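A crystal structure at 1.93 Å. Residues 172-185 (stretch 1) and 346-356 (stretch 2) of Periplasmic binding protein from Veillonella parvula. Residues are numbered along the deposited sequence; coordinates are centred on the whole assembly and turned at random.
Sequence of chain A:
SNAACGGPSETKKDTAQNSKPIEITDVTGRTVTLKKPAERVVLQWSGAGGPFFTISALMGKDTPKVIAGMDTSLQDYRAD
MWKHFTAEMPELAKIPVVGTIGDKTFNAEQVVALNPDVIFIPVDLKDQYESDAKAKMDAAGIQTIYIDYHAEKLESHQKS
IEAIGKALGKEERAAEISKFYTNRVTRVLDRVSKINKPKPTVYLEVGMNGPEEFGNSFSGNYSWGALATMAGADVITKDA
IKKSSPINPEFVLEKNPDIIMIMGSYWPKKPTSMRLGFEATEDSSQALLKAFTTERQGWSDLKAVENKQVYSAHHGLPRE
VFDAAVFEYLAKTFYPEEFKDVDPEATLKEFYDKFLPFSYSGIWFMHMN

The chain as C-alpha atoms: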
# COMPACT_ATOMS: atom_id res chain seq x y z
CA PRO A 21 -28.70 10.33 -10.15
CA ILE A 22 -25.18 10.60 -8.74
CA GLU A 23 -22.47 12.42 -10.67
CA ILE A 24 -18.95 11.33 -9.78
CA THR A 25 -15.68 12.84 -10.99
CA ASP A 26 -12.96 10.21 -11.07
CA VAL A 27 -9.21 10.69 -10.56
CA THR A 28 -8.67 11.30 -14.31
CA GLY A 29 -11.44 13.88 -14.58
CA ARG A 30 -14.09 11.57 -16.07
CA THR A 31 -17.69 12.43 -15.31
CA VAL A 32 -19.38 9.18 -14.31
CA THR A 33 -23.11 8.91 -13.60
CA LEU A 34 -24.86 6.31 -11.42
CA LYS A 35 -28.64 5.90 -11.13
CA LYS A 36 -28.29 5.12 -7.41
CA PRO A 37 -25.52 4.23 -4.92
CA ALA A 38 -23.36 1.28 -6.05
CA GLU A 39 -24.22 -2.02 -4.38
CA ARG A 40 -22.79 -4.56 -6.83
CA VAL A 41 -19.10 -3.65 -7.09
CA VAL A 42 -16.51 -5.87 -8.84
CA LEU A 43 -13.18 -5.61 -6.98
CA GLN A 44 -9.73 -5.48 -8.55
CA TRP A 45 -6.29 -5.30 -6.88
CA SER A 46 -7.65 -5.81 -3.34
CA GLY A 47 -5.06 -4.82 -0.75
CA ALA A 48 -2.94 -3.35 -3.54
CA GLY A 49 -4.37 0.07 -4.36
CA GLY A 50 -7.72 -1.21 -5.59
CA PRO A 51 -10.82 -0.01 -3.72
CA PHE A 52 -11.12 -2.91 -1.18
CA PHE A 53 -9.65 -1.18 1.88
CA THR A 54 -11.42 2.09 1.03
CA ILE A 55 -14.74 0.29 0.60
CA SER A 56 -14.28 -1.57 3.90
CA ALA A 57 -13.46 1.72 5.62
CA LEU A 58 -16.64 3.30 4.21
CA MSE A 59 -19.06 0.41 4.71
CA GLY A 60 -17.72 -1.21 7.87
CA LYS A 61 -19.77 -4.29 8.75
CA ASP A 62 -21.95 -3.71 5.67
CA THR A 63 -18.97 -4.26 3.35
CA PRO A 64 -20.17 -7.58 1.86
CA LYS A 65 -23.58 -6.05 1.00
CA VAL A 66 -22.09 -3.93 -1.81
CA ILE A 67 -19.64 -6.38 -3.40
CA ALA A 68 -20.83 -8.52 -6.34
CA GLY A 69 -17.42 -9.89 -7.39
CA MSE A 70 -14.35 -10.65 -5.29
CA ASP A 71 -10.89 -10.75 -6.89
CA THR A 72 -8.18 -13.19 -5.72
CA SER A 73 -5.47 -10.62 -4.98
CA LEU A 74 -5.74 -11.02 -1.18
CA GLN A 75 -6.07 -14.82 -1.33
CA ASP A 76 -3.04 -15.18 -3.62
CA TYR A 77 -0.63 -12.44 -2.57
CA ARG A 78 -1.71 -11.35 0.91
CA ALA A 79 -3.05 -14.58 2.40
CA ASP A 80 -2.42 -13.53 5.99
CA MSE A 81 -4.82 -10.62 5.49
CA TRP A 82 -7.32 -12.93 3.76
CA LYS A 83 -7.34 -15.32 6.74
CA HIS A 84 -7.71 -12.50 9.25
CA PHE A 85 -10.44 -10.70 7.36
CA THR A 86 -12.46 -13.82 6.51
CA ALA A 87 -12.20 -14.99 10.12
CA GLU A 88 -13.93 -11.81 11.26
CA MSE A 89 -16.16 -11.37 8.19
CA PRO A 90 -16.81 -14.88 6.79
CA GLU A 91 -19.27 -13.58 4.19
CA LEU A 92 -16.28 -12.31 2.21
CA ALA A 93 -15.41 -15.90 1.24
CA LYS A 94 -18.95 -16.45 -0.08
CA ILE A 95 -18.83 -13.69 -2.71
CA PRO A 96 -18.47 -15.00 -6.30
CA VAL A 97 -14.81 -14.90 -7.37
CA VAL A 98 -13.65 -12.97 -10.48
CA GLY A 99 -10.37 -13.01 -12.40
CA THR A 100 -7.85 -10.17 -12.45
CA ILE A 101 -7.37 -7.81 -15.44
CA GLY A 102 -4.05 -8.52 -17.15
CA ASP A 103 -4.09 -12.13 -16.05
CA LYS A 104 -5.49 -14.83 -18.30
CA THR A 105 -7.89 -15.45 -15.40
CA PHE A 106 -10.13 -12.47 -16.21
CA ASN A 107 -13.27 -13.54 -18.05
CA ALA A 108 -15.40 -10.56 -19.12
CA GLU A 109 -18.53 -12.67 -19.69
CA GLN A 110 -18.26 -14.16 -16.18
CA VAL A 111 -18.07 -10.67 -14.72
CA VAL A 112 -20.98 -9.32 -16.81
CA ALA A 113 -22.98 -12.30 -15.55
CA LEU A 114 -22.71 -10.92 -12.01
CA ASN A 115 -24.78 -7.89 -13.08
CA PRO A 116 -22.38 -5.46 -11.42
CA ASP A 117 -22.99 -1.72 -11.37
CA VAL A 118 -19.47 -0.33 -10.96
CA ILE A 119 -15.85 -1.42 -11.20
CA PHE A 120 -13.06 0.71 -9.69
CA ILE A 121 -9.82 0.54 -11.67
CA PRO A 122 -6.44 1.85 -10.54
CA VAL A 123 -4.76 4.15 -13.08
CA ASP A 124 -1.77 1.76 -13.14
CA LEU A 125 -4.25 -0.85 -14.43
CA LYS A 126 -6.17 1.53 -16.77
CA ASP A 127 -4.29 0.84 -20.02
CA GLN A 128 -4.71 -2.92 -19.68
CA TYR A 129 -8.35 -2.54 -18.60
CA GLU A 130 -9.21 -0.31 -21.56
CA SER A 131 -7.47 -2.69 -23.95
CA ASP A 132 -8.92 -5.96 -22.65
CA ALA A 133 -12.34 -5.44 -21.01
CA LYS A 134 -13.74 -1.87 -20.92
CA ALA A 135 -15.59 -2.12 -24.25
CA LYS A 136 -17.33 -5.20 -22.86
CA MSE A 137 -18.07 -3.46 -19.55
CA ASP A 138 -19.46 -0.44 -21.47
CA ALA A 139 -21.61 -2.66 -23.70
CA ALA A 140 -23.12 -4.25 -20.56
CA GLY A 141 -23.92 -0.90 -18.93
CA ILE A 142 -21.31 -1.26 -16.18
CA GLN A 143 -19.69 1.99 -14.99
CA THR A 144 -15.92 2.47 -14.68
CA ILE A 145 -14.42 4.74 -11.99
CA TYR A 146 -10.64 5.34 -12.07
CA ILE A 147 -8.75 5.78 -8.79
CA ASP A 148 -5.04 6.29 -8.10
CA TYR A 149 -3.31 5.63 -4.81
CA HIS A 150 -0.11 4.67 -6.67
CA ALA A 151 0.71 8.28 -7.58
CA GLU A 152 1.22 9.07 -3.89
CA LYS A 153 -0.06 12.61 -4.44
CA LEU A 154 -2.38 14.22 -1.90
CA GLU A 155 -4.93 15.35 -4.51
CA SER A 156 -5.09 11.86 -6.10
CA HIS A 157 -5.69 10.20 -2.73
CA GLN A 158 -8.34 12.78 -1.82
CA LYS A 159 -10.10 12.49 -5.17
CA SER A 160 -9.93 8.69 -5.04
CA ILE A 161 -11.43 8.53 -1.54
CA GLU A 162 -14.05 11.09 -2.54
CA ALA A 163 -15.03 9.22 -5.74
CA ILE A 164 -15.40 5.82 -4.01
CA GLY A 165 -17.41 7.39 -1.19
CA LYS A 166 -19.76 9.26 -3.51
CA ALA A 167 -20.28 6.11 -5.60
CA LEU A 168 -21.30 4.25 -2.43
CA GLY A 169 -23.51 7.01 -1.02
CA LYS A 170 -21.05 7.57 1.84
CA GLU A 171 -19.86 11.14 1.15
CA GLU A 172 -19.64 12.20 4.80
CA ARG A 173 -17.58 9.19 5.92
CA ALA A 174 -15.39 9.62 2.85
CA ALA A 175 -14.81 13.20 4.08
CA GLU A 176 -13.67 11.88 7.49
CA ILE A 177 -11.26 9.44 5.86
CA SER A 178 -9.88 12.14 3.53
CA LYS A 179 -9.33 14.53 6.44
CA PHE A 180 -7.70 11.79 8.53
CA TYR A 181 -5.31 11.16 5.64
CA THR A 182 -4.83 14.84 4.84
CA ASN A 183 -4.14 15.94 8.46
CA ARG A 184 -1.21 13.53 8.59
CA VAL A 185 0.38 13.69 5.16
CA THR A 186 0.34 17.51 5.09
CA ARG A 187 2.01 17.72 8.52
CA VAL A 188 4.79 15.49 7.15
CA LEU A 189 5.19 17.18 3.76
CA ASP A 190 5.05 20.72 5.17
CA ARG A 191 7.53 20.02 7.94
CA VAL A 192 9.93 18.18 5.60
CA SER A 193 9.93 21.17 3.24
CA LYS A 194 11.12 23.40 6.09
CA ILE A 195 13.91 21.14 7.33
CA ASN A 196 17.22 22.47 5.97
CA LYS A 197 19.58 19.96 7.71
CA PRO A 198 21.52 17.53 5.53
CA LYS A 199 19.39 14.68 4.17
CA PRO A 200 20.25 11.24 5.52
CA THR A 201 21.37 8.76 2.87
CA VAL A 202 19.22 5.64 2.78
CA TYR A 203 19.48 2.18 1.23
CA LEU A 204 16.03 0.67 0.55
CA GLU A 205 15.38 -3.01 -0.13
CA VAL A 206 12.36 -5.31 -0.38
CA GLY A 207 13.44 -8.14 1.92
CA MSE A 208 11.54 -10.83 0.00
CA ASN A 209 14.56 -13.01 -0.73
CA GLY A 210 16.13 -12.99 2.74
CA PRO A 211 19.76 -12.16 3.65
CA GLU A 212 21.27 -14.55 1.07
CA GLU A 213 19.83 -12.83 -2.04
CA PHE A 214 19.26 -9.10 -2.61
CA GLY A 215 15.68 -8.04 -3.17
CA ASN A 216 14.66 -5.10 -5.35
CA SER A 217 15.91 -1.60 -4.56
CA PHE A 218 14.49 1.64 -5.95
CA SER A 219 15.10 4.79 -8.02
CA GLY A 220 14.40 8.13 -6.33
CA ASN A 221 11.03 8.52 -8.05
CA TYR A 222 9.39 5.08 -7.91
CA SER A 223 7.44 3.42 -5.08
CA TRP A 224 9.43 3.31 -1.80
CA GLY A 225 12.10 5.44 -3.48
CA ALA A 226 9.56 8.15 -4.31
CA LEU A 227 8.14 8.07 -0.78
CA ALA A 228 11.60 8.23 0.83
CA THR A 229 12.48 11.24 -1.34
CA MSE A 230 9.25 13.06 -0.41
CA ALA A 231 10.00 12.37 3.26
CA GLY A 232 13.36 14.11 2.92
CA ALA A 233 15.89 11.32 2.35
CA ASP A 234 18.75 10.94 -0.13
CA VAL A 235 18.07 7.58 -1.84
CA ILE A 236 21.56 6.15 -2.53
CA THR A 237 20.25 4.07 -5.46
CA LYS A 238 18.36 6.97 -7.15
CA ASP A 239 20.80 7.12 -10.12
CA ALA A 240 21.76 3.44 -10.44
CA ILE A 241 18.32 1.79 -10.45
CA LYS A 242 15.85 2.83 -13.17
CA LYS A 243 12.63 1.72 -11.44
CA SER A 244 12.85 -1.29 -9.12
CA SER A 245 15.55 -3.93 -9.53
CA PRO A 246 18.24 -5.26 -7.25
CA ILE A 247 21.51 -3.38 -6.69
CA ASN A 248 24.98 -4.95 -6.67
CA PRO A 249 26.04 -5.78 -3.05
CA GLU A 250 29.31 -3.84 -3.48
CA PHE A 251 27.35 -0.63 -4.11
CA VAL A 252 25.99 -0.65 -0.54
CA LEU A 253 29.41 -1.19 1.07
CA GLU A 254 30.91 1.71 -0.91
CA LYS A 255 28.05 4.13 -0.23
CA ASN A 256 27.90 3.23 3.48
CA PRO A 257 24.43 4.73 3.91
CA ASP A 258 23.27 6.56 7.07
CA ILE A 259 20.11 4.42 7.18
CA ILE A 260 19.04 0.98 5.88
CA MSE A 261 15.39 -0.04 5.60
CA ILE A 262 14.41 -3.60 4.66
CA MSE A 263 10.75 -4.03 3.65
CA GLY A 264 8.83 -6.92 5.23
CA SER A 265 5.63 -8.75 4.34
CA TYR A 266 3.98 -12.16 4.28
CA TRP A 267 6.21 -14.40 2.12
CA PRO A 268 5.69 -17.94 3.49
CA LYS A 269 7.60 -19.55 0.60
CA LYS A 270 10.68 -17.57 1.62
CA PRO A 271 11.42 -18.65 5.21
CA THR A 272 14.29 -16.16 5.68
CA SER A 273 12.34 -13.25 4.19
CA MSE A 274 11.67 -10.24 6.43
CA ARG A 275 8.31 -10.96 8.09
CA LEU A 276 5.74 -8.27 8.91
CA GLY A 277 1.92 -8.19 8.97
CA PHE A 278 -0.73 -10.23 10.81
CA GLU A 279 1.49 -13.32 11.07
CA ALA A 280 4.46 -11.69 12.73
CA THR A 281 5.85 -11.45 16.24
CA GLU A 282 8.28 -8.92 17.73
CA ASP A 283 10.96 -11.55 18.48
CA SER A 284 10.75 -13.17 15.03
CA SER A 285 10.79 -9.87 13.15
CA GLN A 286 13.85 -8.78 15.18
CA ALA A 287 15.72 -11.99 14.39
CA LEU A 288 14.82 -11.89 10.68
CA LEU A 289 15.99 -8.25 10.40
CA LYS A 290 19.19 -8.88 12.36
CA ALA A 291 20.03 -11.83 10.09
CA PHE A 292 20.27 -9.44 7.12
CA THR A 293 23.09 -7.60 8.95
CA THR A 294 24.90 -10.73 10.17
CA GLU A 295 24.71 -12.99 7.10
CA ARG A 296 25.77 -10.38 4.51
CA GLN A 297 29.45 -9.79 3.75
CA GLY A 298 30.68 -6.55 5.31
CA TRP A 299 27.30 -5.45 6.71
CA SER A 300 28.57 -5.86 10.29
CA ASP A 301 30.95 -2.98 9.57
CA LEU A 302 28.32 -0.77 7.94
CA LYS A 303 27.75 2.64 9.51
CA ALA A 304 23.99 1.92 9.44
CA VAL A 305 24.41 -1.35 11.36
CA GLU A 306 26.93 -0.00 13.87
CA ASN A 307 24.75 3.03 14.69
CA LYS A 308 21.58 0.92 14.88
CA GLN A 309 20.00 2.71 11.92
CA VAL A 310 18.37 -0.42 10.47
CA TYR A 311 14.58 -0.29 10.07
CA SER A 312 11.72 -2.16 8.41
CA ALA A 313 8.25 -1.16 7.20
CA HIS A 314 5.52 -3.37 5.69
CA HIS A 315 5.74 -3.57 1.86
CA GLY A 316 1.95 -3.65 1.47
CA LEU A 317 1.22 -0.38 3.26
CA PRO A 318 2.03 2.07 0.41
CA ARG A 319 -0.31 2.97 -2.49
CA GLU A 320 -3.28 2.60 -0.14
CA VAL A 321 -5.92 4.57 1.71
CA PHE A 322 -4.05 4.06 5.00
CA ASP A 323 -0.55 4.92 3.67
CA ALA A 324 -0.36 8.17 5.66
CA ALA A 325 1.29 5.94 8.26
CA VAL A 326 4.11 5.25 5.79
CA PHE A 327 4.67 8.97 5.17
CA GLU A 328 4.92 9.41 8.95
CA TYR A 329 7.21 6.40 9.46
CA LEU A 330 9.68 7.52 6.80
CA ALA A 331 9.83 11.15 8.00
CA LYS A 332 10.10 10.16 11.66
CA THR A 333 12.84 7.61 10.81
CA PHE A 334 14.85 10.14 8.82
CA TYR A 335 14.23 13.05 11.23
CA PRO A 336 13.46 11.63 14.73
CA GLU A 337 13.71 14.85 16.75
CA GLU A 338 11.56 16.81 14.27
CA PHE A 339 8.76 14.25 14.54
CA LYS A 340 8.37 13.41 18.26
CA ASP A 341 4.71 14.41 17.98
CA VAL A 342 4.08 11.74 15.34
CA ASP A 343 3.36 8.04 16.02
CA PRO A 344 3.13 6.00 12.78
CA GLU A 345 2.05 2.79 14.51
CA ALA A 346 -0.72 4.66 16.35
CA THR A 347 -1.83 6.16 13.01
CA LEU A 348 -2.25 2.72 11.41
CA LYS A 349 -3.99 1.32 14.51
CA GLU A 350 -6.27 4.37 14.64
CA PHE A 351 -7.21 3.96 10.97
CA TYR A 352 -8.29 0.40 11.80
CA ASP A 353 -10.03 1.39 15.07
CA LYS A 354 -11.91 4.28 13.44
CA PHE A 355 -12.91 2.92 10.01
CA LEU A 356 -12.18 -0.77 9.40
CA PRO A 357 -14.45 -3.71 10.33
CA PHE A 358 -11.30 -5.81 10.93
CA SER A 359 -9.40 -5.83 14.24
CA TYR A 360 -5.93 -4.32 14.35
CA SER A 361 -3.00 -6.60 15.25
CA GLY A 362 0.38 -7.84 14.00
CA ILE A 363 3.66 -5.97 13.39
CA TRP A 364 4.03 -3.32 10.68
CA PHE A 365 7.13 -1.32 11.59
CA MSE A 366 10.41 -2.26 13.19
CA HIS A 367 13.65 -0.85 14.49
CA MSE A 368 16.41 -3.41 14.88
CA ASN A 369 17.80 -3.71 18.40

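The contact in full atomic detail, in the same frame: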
# COMPACT_ATOMS: atom_id res chain seq x y z
N GLU A 172 -20.10 11.65 3.52
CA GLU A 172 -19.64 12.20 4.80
C GLU A 172 -18.50 11.39 5.39
O GLU A 172 -17.49 11.95 5.83
CB GLU A 172 -20.80 12.32 5.80
CG GLU A 172 -21.82 13.41 5.47
CD GLU A 172 -22.85 13.60 6.57
OE1 GLU A 172 -23.14 12.62 7.31
OE2 GLU A 172 -23.38 14.72 6.72
N ARG A 173 -18.63 10.06 5.37
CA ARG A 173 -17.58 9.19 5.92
C ARG A 173 -16.32 9.27 5.07
O ARG A 173 -15.19 9.22 5.58
CB ARG A 173 -18.07 7.75 6.00
CG ARG A 173 -17.08 6.78 6.59
CD ARG A 173 -17.81 5.80 7.48
NE ARG A 173 -16.98 4.66 7.86
CZ ARG A 173 -17.04 4.08 9.05
NH1 ARG A 173 -17.87 4.56 9.98
NH2 ARG A 173 -16.27 3.03 9.32
N ALA A 174 -16.51 9.40 3.76
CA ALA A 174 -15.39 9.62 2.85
C ALA A 174 -14.66 10.90 3.26
O ALA A 174 -13.43 10.94 3.27
CB ALA A 174 -15.88 9.71 1.40
N ALA A 175 -15.42 11.95 3.59
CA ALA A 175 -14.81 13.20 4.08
C ALA A 175 -13.97 13.00 5.35
O ALA A 175 -12.89 13.59 5.50
CB ALA A 175 -15.88 14.29 4.29
N GLU A 176 -14.44 12.17 6.28
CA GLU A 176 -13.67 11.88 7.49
C GLU A 176 -12.37 11.18 7.14
O GLU A 176 -11.33 11.46 7.72
CB GLU A 176 -14.45 10.98 8.43
CG GLU A 176 -15.79 11.52 8.89
CD GLU A 176 -16.61 10.44 9.58
OE1 GLU A 176 -15.99 9.54 10.19
OE2 GLU A 176 -17.86 10.49 9.50
N ILE A 177 -12.44 10.23 6.22
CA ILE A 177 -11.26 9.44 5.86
C ILE A 177 -10.25 10.33 5.15
O ILE A 177 -9.04 10.24 5.42
CB ILE A 177 -11.64 8.23 4.98
CG1 ILE A 177 -12.50 7.25 5.79
CG2 ILE A 177 -10.40 7.53 4.44
CD1 ILE A 177 -13.17 6.15 4.93
N SER A 178 -10.73 11.19 4.26
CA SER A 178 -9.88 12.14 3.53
C SER A 178 -9.19 13.12 4.48
O SER A 178 -8.01 13.45 4.30
CB SER A 178 -10.73 12.92 2.52
OG SER A 178 -9.89 13.75 1.73
N LYS A 179 -9.92 13.59 5.49
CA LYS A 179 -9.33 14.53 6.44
C LYS A 179 -8.33 13.83 7.34
O LYS A 179 -7.29 14.39 7.68
CB LYS A 179 -10.42 15.23 7.26
CG LYS A 179 -11.22 16.26 6.44
CD LYS A 179 -12.33 16.86 7.28
CE LYS A 179 -13.14 17.86 6.46
NZ LYS A 179 -14.20 18.47 7.30
N PHE A 180 -8.64 12.59 7.74
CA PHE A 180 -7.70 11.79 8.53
C PHE A 180 -6.38 11.67 7.78
O PHE A 180 -5.29 11.83 8.35
CB PHE A 180 -8.27 10.39 8.77
CG PHE A 180 -7.34 9.46 9.51
CD1 PHE A 180 -7.49 9.27 10.88
CD2 PHE A 180 -6.35 8.76 8.84
CE1 PHE A 180 -6.64 8.40 11.58
CE2 PHE A 180 -5.49 7.89 9.53
CZ PHE A 180 -5.64 7.71 10.90
N TYR A 181 -6.48 11.35 6.49
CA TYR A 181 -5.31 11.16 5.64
C TYR A 181 -4.58 12.48 5.45
O TYR A 181 -3.33 12.55 5.56
CB TYR A 181 -5.73 10.62 4.27
CG TYR A 181 -4.54 10.30 3.38
CD1 TYR A 181 -3.93 9.05 3.44
CD2 TYR A 181 -4.02 11.25 2.50
CE1 TYR A 181 -2.83 8.75 2.64
CE2 TYR A 181 -2.93 10.96 1.69
CZ TYR A 181 -2.34 9.71 1.77
OH TYR A 181 -1.24 9.42 0.97
N THR A 182 -5.36 13.52 5.14
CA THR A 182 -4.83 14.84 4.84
C THR A 182 -4.14 15.48 6.05
O THR A 182 -3.06 16.08 5.88
CB THR A 182 -5.94 15.79 4.31
OG1 THR A 182 -6.55 15.20 3.15
CG2 THR A 182 -5.38 17.16 3.92
N ASN A 183 -4.75 15.40 7.24
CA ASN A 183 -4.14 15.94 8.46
C ASN A 183 -2.69 15.46 8.55
O ASN A 183 -1.77 16.22 8.85
CB ASN A 183 -4.85 15.49 9.75
CG ASN A 183 -6.30 15.97 9.87
OD1 ASN A 183 -6.73 16.91 9.18
ND2 ASN A 183 -7.06 15.30 10.74
N ARG A 184 -2.49 14.17 8.29
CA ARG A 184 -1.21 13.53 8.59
C ARG A 184 -0.17 13.72 7.50
O ARG A 184 1.00 14.03 7.79
CB ARG A 184 -1.43 12.04 8.88
CG ARG A 184 -2.17 11.84 10.19
CD ARG A 184 -2.72 10.44 10.34
NE ARG A 184 -3.17 10.23 11.71
CZ ARG A 184 -4.33 10.70 12.19
NH1 ARG A 184 -5.15 11.37 11.39
NH2 ARG A 184 -4.66 10.48 13.45
N VAL A 185 -0.58 13.56 6.25
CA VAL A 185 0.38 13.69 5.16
C VAL A 185 0.85 15.14 5.01
O VAL A 185 2.03 15.38 4.77
CB VAL A 185 -0.16 13.09 3.86
CG1 VAL A 185 0.74 13.45 2.68
CG2 VAL A 185 -0.26 11.58 4.01
N ALA A 346 0.57 4.20 15.83
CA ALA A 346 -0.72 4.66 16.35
C ALA A 346 -1.62 5.13 15.21
O ALA A 346 -2.85 4.93 15.26
CB ALA A 346 -0.51 5.76 17.37
N THR A 347 -1.04 5.74 14.18
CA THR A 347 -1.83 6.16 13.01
C THR A 347 -2.47 4.97 12.29
O THR A 347 -3.66 5.02 11.95
CB THR A 347 -0.95 6.92 12.00
OG1 THR A 347 -0.58 8.19 12.58
CG2 THR A 347 -1.70 7.14 10.69
N LEU A 348 -1.70 3.91 12.06
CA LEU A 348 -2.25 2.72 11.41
C LEU A 348 -3.34 2.09 12.28
O LEU A 348 -4.45 1.81 11.80
CB LEU A 348 -1.15 1.70 11.09
CG LEU A 348 -1.56 0.47 10.26
CD1 LEU A 348 -2.14 0.88 8.90
CD2 LEU A 348 -0.41 -0.50 10.09
N LYS A 349 -3.02 1.87 13.56
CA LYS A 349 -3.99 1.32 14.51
C LYS A 349 -5.28 2.16 14.56
O LYS A 349 -6.39 1.63 14.56
CB LYS A 349 -3.36 1.22 15.92
CG LYS A 349 -4.34 0.76 16.98
CD LYS A 349 -3.72 0.67 18.36
CE LYS A 349 -4.80 0.38 19.39
NZ LYS A 349 -5.57 -0.85 19.04
N GLU A 350 -5.11 3.48 14.57
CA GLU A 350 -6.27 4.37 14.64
C GLU A 350 -7.11 4.29 13.36
O GLU A 350 -8.34 4.35 13.43
CB GLU A 350 -5.81 5.80 14.91
CG GLU A 350 -6.95 6.76 15.23
CD GLU A 350 -6.44 8.13 15.64
OE1 GLU A 350 -5.22 8.26 15.92
OE2 GLU A 350 -7.26 9.07 15.68
N PHE A 351 -6.46 4.12 12.21
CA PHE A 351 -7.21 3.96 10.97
C PHE A 351 -8.07 2.71 11.08
O PHE A 351 -9.26 2.73 10.74
CB PHE A 351 -6.29 3.88 9.74
CG PHE A 351 -7.04 3.81 8.44
CD1 PHE A 351 -7.28 4.96 7.70
CD2 PHE A 351 -7.54 2.60 7.97
CE1 PHE A 351 -8.01 4.90 6.51
CE2 PHE A 351 -8.28 2.53 6.79
CZ PHE A 351 -8.51 3.67 6.05
N TYR A 352 -7.49 1.61 11.57
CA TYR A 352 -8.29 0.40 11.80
C TYR A 352 -9.41 0.64 12.82
O TYR A 352 -10.57 0.34 12.54
CB TYR A 352 -7.41 -0.76 12.29
CG TYR A 352 -6.78 -1.58 11.19
CD1 TYR A 352 -5.69 -1.10 10.47
CD2 TYR A 352 -7.26 -2.85 10.88
CE1 TYR A 352 -5.10 -1.85 9.46
CE2 TYR A 352 -6.69 -3.61 9.87
CZ TYR A 352 -5.61 -3.11 9.17
OH TYR A 352 -5.03 -3.87 8.15
N ASP A 353 -9.05 1.16 13.99
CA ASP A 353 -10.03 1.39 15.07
C ASP A 353 -11.20 2.25 14.60
O ASP A 353 -12.36 1.94 14.88
CB ASP A 353 -9.36 2.07 16.28
CG ASP A 353 -8.47 1.13 17.08
OD1 ASP A 353 -8.58 -0.11 16.93
OD2 ASP A 353 -7.65 1.64 17.88
N LYS A 354 -10.89 3.32 13.88
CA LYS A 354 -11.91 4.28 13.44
C LYS A 354 -12.79 3.82 12.28
O LYS A 354 -14.00 4.07 12.30
CB LYS A 354 -11.27 5.62 13.06
CG LYS A 354 -10.99 6.55 14.24
CD LYS A 354 -10.24 7.81 13.79
CE LYS A 354 -11.07 8.67 12.83
NZ LYS A 354 -12.23 9.33 13.49
N PHE A 355 -12.20 3.15 11.29
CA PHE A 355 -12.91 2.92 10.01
C PHE A 355 -13.11 1.46 9.60
O PHE A 355 -14.13 1.13 8.98
CB PHE A 355 -12.17 3.62 8.87
CG PHE A 355 -11.99 5.09 9.09
CD1 PHE A 355 -13.09 5.93 9.24
CD2 PHE A 355 -10.72 5.65 9.12
CE1 PHE A 355 -12.93 7.29 9.44
CE2 PHE A 355 -10.55 7.02 9.31
CZ PHE A 355 -11.66 7.83 9.47
N LEU A 356 -12.15 0.59 9.92
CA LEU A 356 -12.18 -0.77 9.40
C LEU A 356 -12.98 -1.75 10.27
O LEU A 356 -12.98 -1.66 11.50
CB LEU A 356 -10.76 -1.29 9.15
CG LEU A 356 -10.03 -0.59 7.99
CD1 LEU A 356 -8.57 -1.07 7.86
CD2 LEU A 356 -10.76 -0.82 6.68
O HOH W 1 -2.45 8.90 14.67

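Two helices of one chain pack almost antiparallel, at 171°, with their axes 11.9 Å apart at closest approach. The contact buries 537 Å², summed over both sides. Three aromatic rings fill its middle, and polar groups close each end.

The aromatic core rests on two interlocking knobs. Phe 180 points toward the other helix and sits among Glu 350, Phe 351, Lys 354 and Phe 355. Phe 355 answers by sitting among Arg 173, Glu 176, Ile 177 and Phe 180. Its CA-to-CB bond points sideways, but the ring end comes nearer. Phe 351 and Phe 355 both turn an edge toward the face of Phe 180. Both ring centroids lie 5.8 Å from that of Phe 180, with planes at 70° and 85°. The Phe 351 pair is offset. Flat, bulky phenylalanines suit this wide gap between the axes.

Aliphatic contacts extend the core. Ile 177 CG1 lies over the face of the Phe 355 ring, 3.6 Å from its centroid, in a CH-pi contact. Ile 177 CG2 reaches Phe 351 CE1 at 4.1 Å, at the edge of that ring. The branched side chain thus touches both rings. Phe 180 CZ also lies 4.0 Å from Thr 347 CG2.

Polar contacts are concentrated around Arg 184. Its NH2 forms a salt bridge with Glu 350 OE1 at 3.4 Å, and its NE gives a weak hydrogen bond to Thr 347 OG1, also 3.4 Å. Within its own helix, Arg 184 NH1 donates to Phe 180 O at 3.1 Å, which helps hold the guanidinium in place. Water 1 accepts from Arg 184 NH2 and donates to Thr 347 OG1 and Glu 350 OE1, linking all three side chains. At the other end, the long Arg 173 side chain brings NH2 within 2.9 Å of Phe 355 O, a weak hydrogen bond.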